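Local structure of putative metal binding protein (3CVG) at residues D76-Y81 with N235-V241; F103-F107 with K224-D228; Y205-S210 with K273-L278; Q265-E269 with Y279-P283. The protein probably binds a metal or another small ligand, as a two-lobed member of the periplasmic binding protein superfamily, and carries a calcium ion in the crystal. All blocks are in the same frame, centred on the assembly; numbering follows the deposited sequence.

Contact 1 of 4, residues D76-Y81 with N235-V241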
loop_
_atom_site.group_PDB
_atom_site.type_symbol
_atom_site.label_atom_id
_atom_site.label_comp_id
_atom_site.label_asym_id
_atom_site.label_seq_id
_atom_site.Cartn_x
_atom_site.Cartn_y
_atom_site.Cartn_z
ATOM N N ASP A 76 8.054 -15.708 -8.968
ATOM C CA ASP A 76 7.011 -16.709 -9.181
ATOM C C ASP A 76 5.627 -16.153 -8.859
ATOM O O ASP A 76 4.633 -16.488 -9.511
ATOM C CB ASP A 76 7.288 -17.930 -8.307
ATOM C CG ASP A 76 8.667 -18.497 -8.535
ATOM O OD1 ASP A 76 8.923 -18.990 -9.654
ATOM O OD2 ASP A 76 9.493 -18.440 -7.600
ATOM N N VAL A 77 5.573 -15.308 -7.838
ATOM C CA VAL A 77 4.325 -14.693 -7.428
ATOM C C VAL A 77 4.561 -13.227 -7.131
ATOM O O VAL A 77 5.703 -12.778 -7.033
ATOM C CB VAL A 77 3.747 -15.371 -6.167
ATOM C CG1 VAL A 77 3.273 -16.774 -6.504
ATOM C CG2 VAL A 77 4.797 -15.417 -5.073
ATOM N N GLY A 78 3.473 -12.479 -7.004
ATOM C CA GLY A 78 3.593 -11.069 -6.709
ATOM C C GLY A 78 2.380 -10.573 -5.962
ATOM O O GLY A 78 1.243 -10.886 -6.320
ATOM N N ILE A 79 2.619 -9.819 -4.900
ATOM C CA ILE A 79 1.522 -9.252 -4.141
ATOM C C ILE A 79 1.417 -7.846 -4.708
ATOM O O ILE A 79 2.345 -7.039 -4.600
ATOM C CB ILE A 79 1.818 -9.216 -2.636
ATOM C CG1 ILE A 79 2.026 -10.643 -2.121
ATOM C CG2 ILE A 79 0.656 -8.557 -1.892
ATOM C CD1 ILE A 79 2.276 -10.734 -0.632
ATOM N N THR A 80 0.286 -7.568 -5.338
ATOM C CA THR A 80 0.072 -6.282 -5.970
ATOM C C THR A 80 -1.044 -5.462 -5.333
ATOM O O THR A 80 -1.836 -5.976 -4.537
ATOM C CB THR A 80 -0.206 -6.499 -7.463
ATOM O OG1 THR A 80 -1.284 -7.433 -7.619
ATOM C CG2 THR A 80 1.024 -7.075 -8.142
ATOM N N TYR A 81 -1.098 -4.184 -5.699
ATOM C CA TYR A 81 -2.087 -3.264 -5.161
ATOM C C TYR A 81 -2.885 -2.536 -6.239
ATOM O O TYR A 81 -3.192 -1.351 -6.089
ATOM C CB TYR A 81 -1.386 -2.238 -4.280
ATOM C CG TYR A 81 -0.481 -2.849 -3.232
ATOM C CD1 TYR A 81 -0.946 -3.115 -1.951
ATOM C CD2 TYR A 81 0.855 -3.147 -3.525
ATOM C CE1 TYR A 81 -0.107 -3.654 -0.978
ATOM C CE2 TYR A 81 1.701 -3.688 -2.561
ATOM C CZ TYR A 81 1.215 -3.935 -1.292
ATOM O OH TYR A 81 2.055 -4.438 -0.332
ATOM N N ASN A 235 -6.888 -0.146 0.603
ATOM C CA ASN A 235 -5.759 -0.553 -0.231
ATOM C C ASN A 235 -5.652 -2.072 -0.279
ATOM O O ASN A 235 -4.864 -2.682 0.438
ATOM C CB ASN A 235 -4.455 0.056 0.299
ATOM C CG ASN A 235 -3.263 -0.235 -0.601
ATOM O OD1 ASN A 235 -3.399 -0.314 -1.818
ATOM N ND2 ASN A 235 -2.082 -0.370 -0.002
ATOM N N PRO A 236 -6.453 -2.704 -1.143
ATOM C CA PRO A 236 -6.443 -4.163 -1.276
ATOM C C PRO A 236 -5.171 -4.724 -1.892
ATOM O O PRO A 236 -4.598 -4.146 -2.819
ATOM C CB PRO A 236 -7.678 -4.435 -2.133
ATOM C CG PRO A 236 -7.732 -3.225 -3.021
ATOM C CD PRO A 236 -7.444 -2.095 -2.046
ATOM N N ALA A 237 -4.741 -5.865 -1.366
ATOM C CA ALA A 237 -3.549 -6.543 -1.846
ATOM C C ALA A 237 -3.953 -7.906 -2.381
ATOM O O ALA A 237 -4.681 -8.644 -1.715
ATOM C CB ALA A 237 -2.541 -6.706 -0.707
ATOM N N HIS A 238 -3.504 -8.219 -3.594
ATOM C CA HIS A 238 -3.803 -9.494 -4.232
ATOM C C HIS A 238 -2.505 -10.200 -4.614
ATOM O O HIS A 238 -1.476 -9.552 -4.844
ATOM C CB HIS A 238 -4.633 -9.301 -5.511
ATOM C CG HIS A 238 -6.082 -9.026 -5.271
ATOM N ND1 HIS A 238 -6.550 -7.793 -4.863
ATOM C CD2 HIS A 238 -7.172 -9.821 -5.391
ATOM C CE1 HIS A 238 -7.867 -7.844 -4.745
ATOM N NE2 HIS A 238 -8.266 -9.063 -5.058
ATOM N N LEU A 239 -2.555 -11.531 -4.676
ATOM C CA LEU A 239 -1.392 -12.312 -5.072
ATOM C C LEU A 239 -1.591 -12.747 -6.517
ATOM O O LEU A 239 -2.699 -13.115 -6.914
ATOM C CB LEU A 239 -1.237 -13.562 -4.204
ATOM C CG LEU A 239 -0.041 -14.436 -4.599
ATOM C CD1 LEU A 239 1.238 -13.775 -4.125
ATOM C CD2 LEU A 239 -0.164 -15.816 -3.980
ATOM N N LEU A 240 -0.522 -12.693 -7.302
ATOM C CA LEU A 240 -0.586 -13.104 -8.698
ATOM C C LEU A 240 0.339 -14.291 -8.907
ATOM O O LEU A 240 1.492 -14.265 -8.482
ATOM C CB LEU A 240 -0.159 -11.962 -9.624
ATOM C CG LEU A 240 -1.063 -10.726 -9.714
ATOM C CD1 LEU A 240 -0.415 -9.679 -10.617
ATOM C CD2 LEU A 240 -2.430 -11.126 -10.255
ATOM N N VAL A 241 -0.180 -15.337 -9.535
ATOM C CA VAL A 241 0.614 -16.522 -9.826
ATOM C C VAL A 241 1.071 -16.408 -11.273
ATOM O O VAL A 241 0.250 -16.349 -12.190
ATOM C CB VAL A 241 -0.210 -17.815 -9.637
ATOM C CG1 VAL A 241 0.563 -19.017 -10.163
ATOM C CG2 VAL A 241 -0.535 -18.003 -8.160
HETATM O O HOH W 1 -4.295 1.077 -3.980
#
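Strands 77-80 and 235-241 run antiparallel, their axes 4.4 Å apart at closest approach and their directions 159° apart. Two hydrogen-bonded pairs fix the register. Gly78 N donates to Leu240 O (3.0 Å) and Leu240 N returns to Gly78 O (2.7 Å); two residues on, Thr80 N reaches His238 O (2.7 Å) and His238 N reaches Thr80 O (3.0 Å). Ile79 with Leu239, a non-hydrogen-bonded pair, lies between them, Val77 with Val241 just beyond Gly78-Leu240, and CA-H...O contacts such as Ile79 CA to His238 O (3.1 Å) tighten the ladder. With strand 20-26 on the far side of 77-80, strand 234-241 runs antiparallel to both 77-80 and 100-111, consistent with the reversed strand of a type II periplasmic binding protein lobe. On one face Leu239 CD1 sits between Val77 CB (3.6 Å) and Ile79 CG1 (3.8 Å), while Ile79 CG2 touches Ala237 CB (3.9 Å). The other face carries Thr80 and Leu240, which pack on helix 63-71; Thr80 OG1 bonds to Glu86. Past the last pair, Tyr81 leans its ring on Ala237, CE1 to CB 3.9 Å, and its hydroxyl bonds to the backbone N of Ala29.

Contact 2 of 4, residues F103-F107 with K224-D228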
loop_
_atom_site.group_PDB
_atom_site.type_symbol
_atom_site.label_atom_id
_atom_site.label_comp_id
_atom_site.label_asym_id
_atom_site.label_seq_id
_atom_site.Cartn_x
_atom_site.Cartn_y
_atom_site.Cartn_z
ATOM N N PHE A 103 -4.854 -9.564 1.544
ATOM C CA PHE A 103 -5.141 -8.795 2.742
ATOM C C PHE A 103 -5.583 -7.382 2.388
ATOM O O PHE A 103 -5.565 -6.991 1.220
ATOM C CB PHE A 103 -3.920 -8.779 3.681
ATOM C CG PHE A 103 -2.692 -8.136 3.095
ATOM C CD1 PHE A 103 -2.504 -6.757 3.168
ATOM C CD2 PHE A 103 -1.712 -8.912 2.480
ATOM C CE1 PHE A 103 -1.363 -6.165 2.641
ATOM C CE2 PHE A 103 -0.563 -8.328 1.948
ATOM C CZ PHE A 103 -0.392 -6.950 2.031
ATOM N N ARG A 104 -6.002 -6.630 3.400
ATOM C CA ARG A 104 -6.467 -5.265 3.191
ATOM C C ARG A 104 -5.648 -4.250 3.988
ATOM O O ARG A 104 -5.575 -4.308 5.220
ATOM C CB ARG A 104 -7.958 -5.160 3.555
ATOM C CG ARG A 104 -8.899 -5.845 2.537
ATOM C CD ARG A 104 -10.370 -5.910 3.005
ATOM N NE ARG A 104 -10.563 -6.864 4.102
ATOM C CZ ARG A 104 -11.745 -7.179 4.636
ATOM N NH1 ARG A 104 -12.864 -6.622 4.184
ATOM N NH2 ARG A 104 -11.810 -8.053 5.633
ATOM N N ASP A 105 -5.014 -3.334 3.261
ATOM C CA ASP A 105 -4.216 -2.278 3.868
ATOM C C ASP A 105 -5.096 -1.031 3.839
ATOM O O ASP A 105 -6.167 -1.040 3.226
ATOM C CB ASP A 105 -2.927 -2.075 3.063
ATOM C CG ASP A 105 -2.038 -0.980 3.640
ATOM O OD1 ASP A 105 -2.114 -0.713 4.858
ATOM O OD2 ASP A 105 -1.244 -0.399 2.868
ATOM N N HIS A 106 -4.670 0.040 4.498
ATOM C CA HIS A 106 -5.487 1.244 4.525
ATOM C C HIS A 106 -4.677 2.529 4.381
ATOM O O HIS A 106 -3.605 2.668 4.965
ATOM C CB HIS A 106 -6.299 1.297 5.825
ATOM C CG HIS A 106 -7.030 0.023 6.132
ATOM N ND1 HIS A 106 -6.432 -1.044 6.768
ATOM C CD2 HIS A 106 -8.289 -0.379 5.826
ATOM C CE1 HIS A 106 -7.288 -2.048 6.839
ATOM N NE2 HIS A 106 -8.421 -1.671 6.274
ATOM N N PHE A 107 -5.195 3.454 3.578
ATOM C CA PHE A 107 -4.552 4.752 3.379
ATOM C C PHE A 107 -5.201 5.713 4.384
ATOM O O PHE A 107 -6.269 5.421 4.932
ATOM C CB PHE A 107 -4.821 5.280 1.957
ATOM C CG PHE A 107 -4.047 4.567 0.868
ATOM C CD1 PHE A 107 -2.667 4.709 0.765
ATOM C CD2 PHE A 107 -4.712 3.785 -0.079
ATOM C CE1 PHE A 107 -1.954 4.089 -0.271
ATOM C CE2 PHE A 107 -4.011 3.160 -1.115
ATOM C CZ PHE A 107 -2.628 3.314 -1.211
ATOM N N LYS A 224 -9.322 7.909 7.784
ATOM C CA LYS A 224 -8.636 6.625 7.737
ATOM C C LYS A 224 -9.511 5.674 6.938
ATOM O O LYS A 224 -10.727 5.620 7.142
ATOM C CB LYS A 224 -8.433 6.063 9.149
ATOM C CG LYS A 224 -7.614 4.777 9.177
ATOM C CD LYS A 224 -7.621 4.132 10.561
ATOM C CE LYS A 224 -6.641 2.967 10.633
ATOM N NZ LYS A 224 -6.617 2.335 11.987
ATOM N N GLY A 225 -8.900 4.930 6.025
ATOM C CA GLY A 225 -9.666 4.003 5.215
ATOM C C GLY A 225 -10.314 2.894 6.029
ATOM O O GLY A 225 -9.732 2.410 6.998
ATOM N N THR A 226 -11.526 2.511 5.646
ATOM C CA THR A 226 -12.241 1.431 6.324
ATOM C C THR A 226 -12.115 0.206 5.433
ATOM O O THR A 226 -11.396 0.235 4.435
ATOM C CB THR A 226 -13.751 1.738 6.488
ATOM O OG1 THR A 226 -14.361 1.845 5.199
ATOM C CG2 THR A 226 -13.960 3.028 7.252
ATOM N N ASN A 227 -12.812 -0.871 5.780
ATOM C CA ASN A 227 -12.761 -2.073 4.959
ATOM C C ASN A 227 -13.916 -2.148 3.977
ATOM O O ASN A 227 -14.074 -3.147 3.280
ATOM C CB ASN A 227 -12.739 -3.332 5.833
ATOM C CG ASN A 227 -11.396 -3.553 6.484
ATOM O OD1 ASN A 227 -10.384 -3.707 5.802
ATOM N ND2 ASN A 227 -11.373 -3.559 7.804
ATOM N N ASP A 228 -14.740 -1.109 3.925
ATOM C CA ASP A 228 -15.844 -1.111 2.976
ATOM C C ASP A 228 -15.229 -1.219 1.586
ATOM O O ASP A 228 -14.270 -0.512 1.268
ATOM C CB ASP A 228 -16.674 0.166 3.095
ATOM C CG ASP A 228 -17.392 0.269 4.431
ATOM O OD1 ASP A 228 -17.701 -0.789 5.024
ATOM O OD2 ASP A 228 -17.661 1.408 4.883
HETATM O O HOH W 2 -13.498 -5.203 1.696
#
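One amide oxygen, Asn227 OD1, meets two side chains of the strand in different ways. It accepts a hydrogen bond from His106 NE2 (2.9 Å), lying near the plane of the imidazole, and it also sits over a face of the Arg104 guanidinium, 3.6 Å from the neighbouring Arg104 CD. Water 2 bridges Arg104 NH1 (2.9 Å) to Asn227 O (2.7 Å), while Arg104 NH2 bonds to Pro281 O. At the other end the backbones meet: Gly225 N donates to Phe107 O (2.9 Å) just past the end of strand 220-224. Thr226 turns its side chain from the strand; its OG1 accepts from Asp228 N (3.2 Å) in an ST turn and also bonds to Asp231 OD2. The contact joins the loop after 220-224 to long strand 100-111, which pairs with 200-204, 220-224, 234-241 and 276-281, consistent with a strand running between the two lobes of a periplasmic binding protein. Asn227 ND2 reaches Ser280 OG on 276-281, while Phe107 packs against helix 155-166.

Contact 3 of 4, residues Y205-S210 with K273-L278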
loop_
_atom_site.group_PDB
_atom_site.type_symbol
_atom_site.label_atom_id
_atom_site.label_comp_id
_atom_site.label_asym_id
_atom_site.label_seq_id
_atom_site.Cartn_x
_atom_site.Cartn_y
_atom_site.Cartn_z
ATOM N N TYR A 205 -1.448 3.329 6.963
ATOM C CA TYR A 205 -1.470 2.944 8.366
ATOM C C TYR A 205 -0.135 2.448 8.908
ATOM O O TYR A 205 0.286 2.868 9.985
ATOM C CB TYR A 205 -2.547 1.876 8.600
ATOM C CG TYR A 205 -2.847 1.621 10.065
ATOM C CD1 TYR A 205 -3.048 2.681 10.952
ATOM C CD2 TYR A 205 -2.964 0.316 10.557
ATOM C CE1 TYR A 205 -3.358 2.450 12.294
ATOM C CE2 TYR A 205 -3.280 0.073 11.892
ATOM C CZ TYR A 205 -3.471 1.139 12.754
ATOM O OH TYR A 205 -3.760 0.903 14.072
ATOM N N GLY A 206 0.523 1.559 8.162
ATOM C CA GLY A 206 1.800 1.001 8.590
ATOM C C GLY A 206 2.912 2.022 8.757
ATOM O O GLY A 206 3.729 1.928 9.681
ATOM N N THR A 207 2.957 2.994 7.853
ATOM C CA THR A 207 3.962 4.047 7.914
ATOM C C THR A 207 3.694 4.882 9.165
ATOM O O THR A 207 4.617 5.248 9.893
ATOM C CB THR A 207 3.883 4.942 6.663
ATOM O OG1 THR A 207 4.124 4.142 5.500
ATOM C CG2 THR A 207 4.919 6.066 6.730
ATOM N N TYR A 208 2.420 5.171 9.407
ATOM C CA TYR A 208 1.997 5.937 10.574
ATOM C C TYR A 208 2.486 5.279 11.874
ATOM O O TYR A 208 3.001 5.953 12.782
ATOM C CB TYR A 208 0.467 6.032 10.594
ATOM C CG TYR A 208 -0.114 6.605 11.863
ATOM C CD1 TYR A 208 0.111 7.937 12.223
ATOM C CD2 TYR A 208 -0.891 5.815 12.711
ATOM C CE1 TYR A 208 -0.418 8.467 13.394
ATOM C CE2 TYR A 208 -1.429 6.339 13.896
ATOM C CZ TYR A 208 -1.190 7.664 14.224
ATOM O OH TYR A 208 -1.720 8.188 15.380
ATOM N N LEU A 209 2.316 3.964 11.961
ATOM C CA LEU A 209 2.730 3.230 13.152
ATOM C C LEU A 209 4.240 3.127 13.246
ATOM O O LEU A 209 4.773 2.677 14.259
ATOM C CB LEU A 209 2.118 1.823 13.149
ATOM C CG LEU A 209 0.587 1.792 13.192
ATOM C CD1 LEU A 209 0.088 0.362 12.957
ATOM C CD2 LEU A 209 0.100 2.327 14.527
ATOM N N SER A 210 4.930 3.563 12.196
ATOM C CA SER A 210 6.384 3.505 12.169
ATOM C C SER A 210 7.069 4.780 12.659
ATOM O O SER A 210 8.250 4.748 12.967
ATOM C CB SER A 210 6.881 3.208 10.749
ATOM O OG SER A 210 6.439 1.945 10.296
ATOM N N LYS A 273 2.353 -4.263 14.581
ATOM C CA LYS A 273 3.362 -3.215 14.542
ATOM C C LYS A 273 2.937 -2.158 15.551
ATOM O O LYS A 273 1.815 -1.646 15.504
ATOM C CB LYS A 273 3.495 -2.603 13.146
ATOM C CG LYS A 273 4.909 -2.718 12.606
ATOM C CD LYS A 273 5.087 -1.990 11.286
ATOM C CE LYS A 273 6.236 -2.591 10.486
ATOM N NZ LYS A 273 7.519 -2.637 11.250
ATOM N N ASP A 274 3.845 -1.843 16.467
ATOM C CA ASP A 274 3.576 -0.886 17.528
ATOM C C ASP A 274 2.363 -1.355 18.319
ATOM O O ASP A 274 1.545 -0.551 18.766
ATOM C CB ASP A 274 3.311 0.518 16.979
ATOM C CG ASP A 274 3.518 1.585 18.035
ATOM O OD1 ASP A 274 2.977 2.704 17.903
ATOM O OD2 ASP A 274 4.247 1.295 19.004
ATOM N N GLY A 275 2.245 -2.671 18.473
ATOM C CA GLY A 275 1.138 -3.243 19.222
ATOM C C GLY A 275 -0.231 -3.185 18.564
ATOM O O GLY A 275 -1.247 -3.354 19.237
ATOM N N GLN A 276 -0.272 -2.952 17.256
ATOM C CA GLN A 276 -1.547 -2.879 16.541
ATOM C C GLN A 276 -1.558 -3.847 15.368
ATOM O O GLN A 276 -0.524 -4.076 14.738
ATOM C CB GLN A 276 -1.780 -1.467 15.982
ATOM C CG GLN A 276 -1.890 -0.354 17.006
ATOM C CD GLN A 276 -3.087 -0.509 17.910
ATOM O OE1 GLN A 276 -4.189 -0.824 17.455
ATOM N NE2 GLN A 276 -2.885 -0.272 19.199
ATOM N N GLN A 277 -2.725 -4.414 15.069
ATOM C CA GLN A 277 -2.827 -5.309 13.922
ATOM C C GLN A 277 -2.588 -4.387 12.736
ATOM O O GLN A 277 -3.308 -3.403 12.563
ATOM C CB GLN A 277 -4.221 -5.929 13.812
ATOM C CG GLN A 277 -4.388 -6.795 12.562
ATOM C CD GLN A 277 -5.765 -7.432 12.461
ATOM O OE1 GLN A 277 -6.778 -6.741 12.392
ATOM N NE2 GLN A 277 -5.804 -8.756 12.451
ATOM N N LEU A 278 -1.581 -4.694 11.934
ATOM C CA LEU A 278 -1.250 -3.855 10.790
ATOM C C LEU A 278 -2.265 -3.896 9.652
ATOM O O LEU A 278 -2.777 -2.857 9.232
ATOM C CB LEU A 278 0.130 -4.235 10.253
ATOM C CG LEU A 278 0.598 -3.476 9.012
ATOM C CD1 LEU A 278 0.490 -1.976 9.246
ATOM C CD2 LEU A 278 2.021 -3.877 8.689
HETATM O O HOH W 3 -5.024 -2.169 13.937
HETATM O O HOH W 4 8.490 -0.204 10.242
#
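This is a hairpin packed against a short helix by apolar contacts and a water bridge. The beta hairpin, whose type I' turn runs from Lys273 to Gln276, belongs to the C-terminal part of this periplasmic binding protein-like fold, and helix 205-208 follows directly on strand 200-204. Reciprocal backbone bonds close the turn, Lys273 N to Gln276 O (2.9 Å) and Gln276 N to Lys273 O (3.0 Å), with Asp274 and Gly275 taking the positive phi angles such a turn needs. Leu209 is the most deeply covered residue: its CD1 lies 3.7 Å from Lys273 O, 4.0 Å from Gln276 CB and 4.4 Å from Leu278 CD1. Leu278 CD1 also comes within 3.3 Å of Gly206 CA; an ideal CB on Gly206 would lie 3.1 Å from Leu278 CD1, a tight fit that suits glycine. Tyr205 turns its ring edge to the strand, CD2 being 3.4 Å from Leu278 O and CE2 3.5 Å from Gln277 O. Asp274, at the turn, forms salt bridges with Arg213 and Arg216. Ser210 OG donates to Gly206 O (2.8 Å) and accepts from water 4 (3.0 Å), which accepts from Lys273 NZ (2.8 Å).

Contact 4 of 4, residues Q265-E269 with Y279-P283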
loop_
_atom_site.group_PDB
_atom_site.type_symbol
_atom_site.label_atom_id
_atom_site.label_comp_id
_atom_site.label_asym_id
_atom_site.label_seq_id
_atom_site.Cartn_x
_atom_site.Cartn_y
_atom_site.Cartn_z
ATOM N N GLN A 265 -4.057 -16.274 6.270
ATOM C CA GLN A 265 -4.974 -15.389 6.981
ATOM C C GLN A 265 -4.741 -15.339 8.484
ATOM O O GLN A 265 -4.946 -14.300 9.113
ATOM C CB GLN A 265 -6.419 -15.788 6.686
ATOM C CG GLN A 265 -6.757 -15.688 5.206
ATOM C CD GLN A 265 -6.501 -14.294 4.649
ATOM O OE1 GLN A 265 -7.261 -13.360 4.912
ATOM N NE2 GLN A 265 -5.421 -14.148 3.886
ATOM N N LYS A 266 -4.311 -16.454 9.065
ATOM C CA LYS A 266 -4.048 -16.489 10.499
ATOM C C LYS A 266 -2.812 -15.649 10.829
ATOM O O LYS A 266 -2.796 -14.931 11.828
ATOM C CB LYS A 266 -3.837 -17.930 10.967
ATOM C CG LYS A 266 -3.550 -18.061 12.456
ATOM C CD LYS A 266 -3.528 -19.522 12.898
ATOM C CE LYS A 266 -3.342 -19.627 14.407
ATOM N NZ LYS A 266 -3.549 -21.020 14.898
ATOM N N VAL A 267 -1.787 -15.743 9.981
ATOM C CA VAL A 267 -0.545 -14.994 10.174
ATOM C C VAL A 267 -0.768 -13.496 9.996
ATOM O O VAL A 267 -0.160 -12.685 10.692
ATOM C CB VAL A 267 0.548 -15.448 9.181
ATOM C CG1 VAL A 267 1.800 -14.596 9.356
ATOM C CG2 VAL A 267 0.872 -16.918 9.404
ATOM N N ILE A 268 -1.637 -13.134 9.057
ATOM C CA ILE A 268 -1.944 -11.729 8.802
ATOM C C ILE A 268 -2.744 -11.150 9.960
ATOM O O ILE A 268 -2.454 -10.056 10.447
ATOM C CB ILE A 268 -2.771 -11.562 7.512
ATOM C CG1 ILE A 268 -1.914 -11.919 6.301
ATOM C CG2 ILE A 268 -3.300 -10.138 7.407
ATOM C CD1 ILE A 268 -2.692 -12.029 5.015
ATOM N N GLU A 269 -3.755 -11.894 10.399
ATOM C CA GLU A 269 -4.604 -11.454 11.494
ATOM C C GLU A 269 -3.788 -11.195 12.765
ATOM O O GLU A 269 -4.189 -10.411 13.620
ATOM C CB GLU A 269 -5.685 -12.510 11.752
ATOM C CG GLU A 269 -6.846 -12.043 12.618
ATOM C CD GLU A 269 -8.146 -12.731 12.241
ATOM O OE1 GLU A 269 -8.190 -13.981 12.267
ATOM O OE2 GLU A 269 -9.123 -12.024 11.909
ATOM N N TYR A 279 -2.553 -5.100 9.164
ATOM C CA TYR A 279 -3.479 -5.290 8.054
ATOM C C TYR A 279 -4.732 -6.072 8.439
ATOM O O TYR A 279 -4.731 -6.841 9.403
ATOM C CB TYR A 279 -2.796 -6.060 6.922
ATOM C CG TYR A 279 -1.484 -5.503 6.435
ATOM C CD1 TYR A 279 -0.305 -6.241 6.561
ATOM C CD2 TYR A 279 -1.418 -4.264 5.802
ATOM C CE1 TYR A 279 0.904 -5.761 6.062
ATOM C CE2 TYR A 279 -0.209 -3.772 5.298
ATOM C CZ TYR A 279 0.945 -4.527 5.431
ATOM O OH TYR A 279 2.138 -4.068 4.919
ATOM N N SER A 280 -5.799 -5.879 7.673
ATOM C CA SER A 280 -7.033 -6.608 7.917
ATOM C C SER A 280 -7.004 -7.850 7.036
ATOM O O SER A 280 -6.433 -7.838 5.942
ATOM C CB SER A 280 -8.260 -5.766 7.561
ATOM O OG SER A 280 -8.441 -4.703 8.476
ATOM N N PRO A 281 -7.595 -8.951 7.515
ATOM C CA PRO A 281 -7.615 -10.183 6.725
ATOM C C PRO A 281 -8.429 -9.944 5.456
ATOM O O PRO A 281 -9.216 -8.998 5.386
ATOM C CB PRO A 281 -8.296 -11.181 7.664
ATOM C CG PRO A 281 -7.900 -10.673 9.025
ATOM C CD PRO A 281 -8.088 -9.191 8.883
ATOM N N ALA A 282 -8.236 -10.787 4.453
ATOM C CA ALA A 282 -8.997 -10.654 3.214
ATOM C C ALA A 282 -10.470 -10.845 3.558
ATOM O O ALA A 282 -10.793 -11.464 4.566
ATOM C CB ALA A 282 -8.556 -11.706 2.212
ATOM N N PRO A 283 -11.383 -10.313 2.730
ATOM C CA PRO A 283 -12.818 -10.462 3.003
ATOM C C PRO A 283 -13.252 -11.932 3.017
ATOM O O PRO A 283 -12.638 -12.771 2.365
ATOM C CB PRO A 283 -13.474 -9.685 1.855
ATOM C CG PRO A 283 -12.418 -8.681 1.456
ATOM C CD PRO A 283 -11.156 -9.494 1.526
HETATM O O HOH W 5 -9.637 -14.066 5.724
HETATM O O HOH W 6 -1.694 -7.505 10.168
#
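Pro281, Ile268 and Gln265 supply most of the buried surface where the helical turn 265-269 faces the chain at 279-283. Gln265 provides the polar tie. Its m, m rotamer carries the amide round to the other segment, where OE1 accepts from Ala282 N at 2.8 Å; the same oxygen lies 3.4 Å from Ala282 CB and 3.7 Å from Pro281 CB. Water 5 reinforces the grip by donating to both Gln265 OE1 (2.6 Å) and Ala282 O (3.1 Å). The other half of that amide, NE2, bonds to the carbonyls of Ala102 and Leu258, so one glutamine joins helix, strand and C-terminal tail. Topologically this is a helix followed by a hairpin: after helix 264-269 the chain passes through strand 272-273, turns, and comes back as strand 276-281, which pairs antiparallel with 100-111 in the large sheet of this periplasmic binding protein-like fold. Ile268 directs its side chain at the returning chain, its CG2 packing on Tyr279 CB (4.1 Å) and near Pro281 CA (4.4 Å). Between the backbones, water 6 accepts from Tyr279 N (2.7 Å) and lies 2.7 Å from Ile268 O. Pro281 is bordered on one side by Glu269, whose OE2 approaches its CG to 3.4 Å. Farther out, the Tyr279 hydroxyl bonds to Ser32, and its ring meets that of Phe103.

How the contacts relate
Strand 100-111 ties the set together. From contact 2 it bonds to contact 1 (Asn235 N to Asp105 O, 2.9 Å), to contact 4 (Arg104 N to Ser280 O, 2.8 Å) and to contact 3 (His106 O to Tyr205 N, 3.0 Å). Contacts 3 and 4 share strand 276-281 and are joined by Gln277 NE2 to Glu269 O (2.6 Å), whereas contacts 1 and 3, with centres 21 Å apart, do not touch. The calcium ion lies nearest the junction of contacts 1 and 2, about 5 Å from the Phe107 side chain and about 6 Å from that of Asn235; in contact 4 the side chain of Tyr279 is about 10 Å from the calcium ion.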